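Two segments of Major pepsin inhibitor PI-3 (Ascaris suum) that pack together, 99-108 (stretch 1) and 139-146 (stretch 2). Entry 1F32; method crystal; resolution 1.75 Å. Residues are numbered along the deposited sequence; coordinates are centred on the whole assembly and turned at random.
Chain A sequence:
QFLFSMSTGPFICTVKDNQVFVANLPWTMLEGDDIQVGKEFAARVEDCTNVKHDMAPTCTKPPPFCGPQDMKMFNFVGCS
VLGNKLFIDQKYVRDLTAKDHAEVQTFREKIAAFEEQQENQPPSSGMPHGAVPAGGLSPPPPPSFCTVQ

Stretch 1, residues 99-108: KDHAEVQTFR
Stretch 2, residues 139-146: PPPPPSFC

Residues 99-108 form part of a longer α-helix, with phi/psi near -64/-40 throughout and regular i to i+4 backbone hydrogen bonds. Residues 139-146 run along it in the opposite direction: Pro139 to Pro143 are extended (phi -51 to -83°, psi 144 to 162°), and Ser144 to Cys146 close into a 3-10 turn in which Cys146 N donates to Pro143 O at 3.0 Å. The register is set by CA separations of 6.9 Å for Asp100-Phe145 and 5.7 Å for Glu103-Pro143. Together the stretches bury 438 Å².

Lys99 makes no contact with stretch 2. Asp100 (chi1 m) is buried, and its backbone O lies 3.3 Å from Phe145 CE2, at the ring edge, where the polarised C-H groups suit a carbonyl. His101 and Ala102 make no contact with stretch 2.

Glu103 points toward stretch 2 with chi1 m, chi2 t and chi3 81°, bringing its carboxylate to the start of the 3-10 turn. Ser144 N donates to Glu103 OE1 at 2.8 Å and 159°. Ser144 OG (chi1 p) donates to Glu103 OE2 at a very short 2.4 Å, although the hydroxyl is crowded in the model and its position is less certain. One carboxylate thus accepts both Ser144 donors.

Val104 (chi1 t) is buried and places CG2 3.7 Å from Phe145 CZ, at the ring edge. Phe145, with chi1 p and chi2 62°, reaches from its turn to the helix.

Gln105 and Thr106 are out of reach of stretch 2. Phe107 (chi1 t, chi2 -84°) directs its ring at the prolines: CD2 lies 3.7 Å from Pro143 CD and 3.3 Å from Pro141 O, the carbonyl at the ring edge. Pro140 CG sits 3.8 Å from Phe107 CE2 in an off-centre CH-pi contact, 28° off the ring normal. The rings of Pro140 and Pro143 offer this aromatic rigid apolar surface, while Pro141 and Pro142, whose CA-to-CB bonds point away, approach it through backbone atoms. Arg108 points away, its NH1 donating to Gln105 OE1 at 3.0 Å.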

# COMPACT_ATOMS: atom_id res chain seq x y z
N LYS A 99 -3.66 18.00 -6.32
CA LYS A 99 -2.67 18.75 -5.55
C LYS A 99 -1.73 17.80 -4.82
O LYS A 99 -0.53 18.06 -4.73
CB LYS A 99 -3.35 19.68 -4.55
CG LYS A 99 -3.80 21.02 -5.14
CD LYS A 99 -4.70 21.79 -4.17
CE LYS A 99 -5.20 23.09 -4.81
NZ LYS A 99 -6.25 23.77 -3.99
N ASP A 100 -2.28 16.70 -4.30
CA ASP A 100 -1.48 15.70 -3.59
C ASP A 100 -0.45 15.08 -4.53
O ASP A 100 0.71 14.91 -4.17
CB ASP A 100 -2.35 14.58 -3.01
CG ASP A 100 -3.30 15.06 -1.93
OD1 ASP A 100 -2.99 16.05 -1.21
OD2 ASP A 100 -4.36 14.42 -1.78
N HIS A 101 -0.88 14.73 -5.74
CA HIS A 101 0.03 14.13 -6.70
C HIS A 101 1.14 15.11 -7.03
O HIS A 101 2.29 14.72 -7.24
CB HIS A 101 -0.72 13.73 -7.98
CG HIS A 101 -1.55 12.49 -7.84
ND1 HIS A 101 -2.93 12.51 -7.86
CD2 HIS A 101 -1.19 11.20 -7.67
CE1 HIS A 101 -3.39 11.28 -7.71
NE2 HIS A 101 -2.35 10.46 -7.59
N ALA A 102 0.80 16.39 -7.07
CA ALA A 102 1.77 17.43 -7.37
C ALA A 102 2.82 17.47 -6.26
O ALA A 102 4.00 17.64 -6.53
CB ALA A 102 1.07 18.78 -7.48
N GLU A 103 2.39 17.28 -5.02
CA GLU A 103 3.34 17.30 -3.92
C GLU A 103 4.27 16.10 -3.98
O GLU A 103 5.44 16.21 -3.61
CB GLU A 103 2.64 17.31 -2.57
CG GLU A 103 2.01 18.63 -2.22
CD GLU A 103 1.90 18.79 -0.72
OE1 GLU A 103 2.91 19.17 -0.09
OE2 GLU A 103 0.81 18.51 -0.19
N VAL A 104 3.75 14.96 -4.45
CA VAL A 104 4.56 13.75 -4.56
C VAL A 104 5.67 13.99 -5.57
O VAL A 104 6.82 13.67 -5.32
CB VAL A 104 3.71 12.54 -5.02
CG1 VAL A 104 4.62 11.36 -5.34
CG2 VAL A 104 2.72 12.15 -3.93
N GLN A 105 5.33 14.55 -6.73
CA GLN A 105 6.36 14.79 -7.74
C GLN A 105 7.37 15.86 -7.28
O GLN A 105 8.56 15.75 -7.58
CB GLN A 105 5.70 15.17 -9.07
CG GLN A 105 6.12 14.30 -10.26
CD GLN A 105 6.57 12.88 -9.89
OE1 GLN A 105 5.80 12.07 -9.37
NE2 GLN A 105 7.83 12.58 -10.16
N THR A 106 6.90 16.87 -6.56
CA THR A 106 7.80 17.91 -6.07
C THR A 106 8.77 17.25 -5.10
O THR A 106 9.95 17.53 -5.11
CB THR A 106 7.06 19.04 -5.33
OG1 THR A 106 6.28 19.79 -6.26
CG2 THR A 106 8.06 19.99 -4.63
N PHE A 107 8.26 16.36 -4.25
CA PHE A 107 9.13 15.69 -3.30
C PHE A 107 10.14 14.80 -4.01
O PHE A 107 11.32 14.82 -3.68
CB PHE A 107 8.32 14.86 -2.29
CG PHE A 107 9.17 14.20 -1.24
CD1 PHE A 107 9.80 12.97 -1.49
CD2 PHE A 107 9.38 14.81 -0.01
CE1 PHE A 107 10.62 12.37 -0.54
CE2 PHE A 107 10.20 14.22 0.96
CZ PHE A 107 10.82 13.01 0.70
N ARG A 108 9.69 14.02 -4.99
CA ARG A 108 10.62 13.14 -5.70
C ARG A 108 11.70 13.97 -6.39
O ARG A 108 12.88 13.60 -6.41
CB ARG A 108 9.86 12.32 -6.74
CG ARG A 108 8.83 11.38 -6.12
CD ARG A 108 7.97 10.69 -7.17
NE ARG A 108 8.66 9.58 -7.83
CZ ARG A 108 8.18 8.95 -8.89
NH1 ARG A 108 7.01 9.31 -9.41
NH2 ARG A 108 8.85 7.94 -9.42
N PRO A 139 17.66 18.39 3.11
CA PRO A 139 16.65 17.47 2.59
C PRO A 139 15.26 18.07 2.54
O PRO A 139 14.90 18.92 3.35
CB PRO A 139 16.74 16.29 3.55
CG PRO A 139 17.09 16.96 4.85
CD PRO A 139 18.18 17.90 4.40
N PRO A 140 14.45 17.62 1.58
CA PRO A 140 13.09 18.13 1.46
C PRO A 140 12.26 17.70 2.65
O PRO A 140 12.52 16.66 3.28
CB PRO A 140 12.60 17.49 0.17
CG PRO A 140 13.32 16.19 0.15
CD PRO A 140 14.72 16.58 0.56
N PRO A 141 11.25 18.50 2.99
CA PRO A 141 10.39 18.12 4.11
C PRO A 141 9.39 17.16 3.47
O PRO A 141 9.23 17.15 2.25
CB PRO A 141 9.73 19.44 4.48
CG PRO A 141 9.56 20.08 3.16
CD PRO A 141 10.88 19.83 2.47
N PRO A 142 8.69 16.35 4.26
CA PRO A 142 7.73 15.43 3.66
C PRO A 142 6.55 16.21 3.05
O PRO A 142 6.31 17.38 3.39
CB PRO A 142 7.32 14.53 4.82
CG PRO A 142 7.56 15.38 6.02
CD PRO A 142 8.83 16.11 5.71
N PRO A 143 5.82 15.58 2.11
CA PRO A 143 4.68 16.27 1.49
C PRO A 143 3.79 16.80 2.60
O PRO A 143 3.65 16.16 3.65
CB PRO A 143 4.01 15.16 0.68
CG PRO A 143 5.17 14.31 0.26
CD PRO A 143 6.04 14.25 1.53
N SER A 144 3.19 17.96 2.38
CA SER A 144 2.34 18.55 3.41
C SER A 144 1.17 17.66 3.79
O SER A 144 0.68 17.72 4.92
CB SER A 144 1.82 19.92 2.95
OG SER A 144 0.99 19.81 1.81
N PHE A 145 0.72 16.81 2.87
CA PHE A 145 -0.40 15.93 3.19
C PHE A 145 -0.07 14.86 4.23
O PHE A 145 -0.97 14.17 4.71
CB PHE A 145 -0.99 15.30 1.91
CG PHE A 145 -0.02 14.49 1.09
CD1 PHE A 145 0.60 13.36 1.62
CD2 PHE A 145 0.23 14.83 -0.24
CE1 PHE A 145 1.45 12.58 0.84
CE2 PHE A 145 1.06 14.05 -1.03
CZ PHE A 145 1.68 12.92 -0.49
N CYS A 146 1.20 14.74 4.58
CA CYS A 146 1.60 13.77 5.59
C CYS A 146 1.21 14.26 6.99
O CYS A 146 1.28 13.50 7.95
CB CYS A 146 3.10 13.54 5.55
SG CYS A 146 3.75 12.22 4.45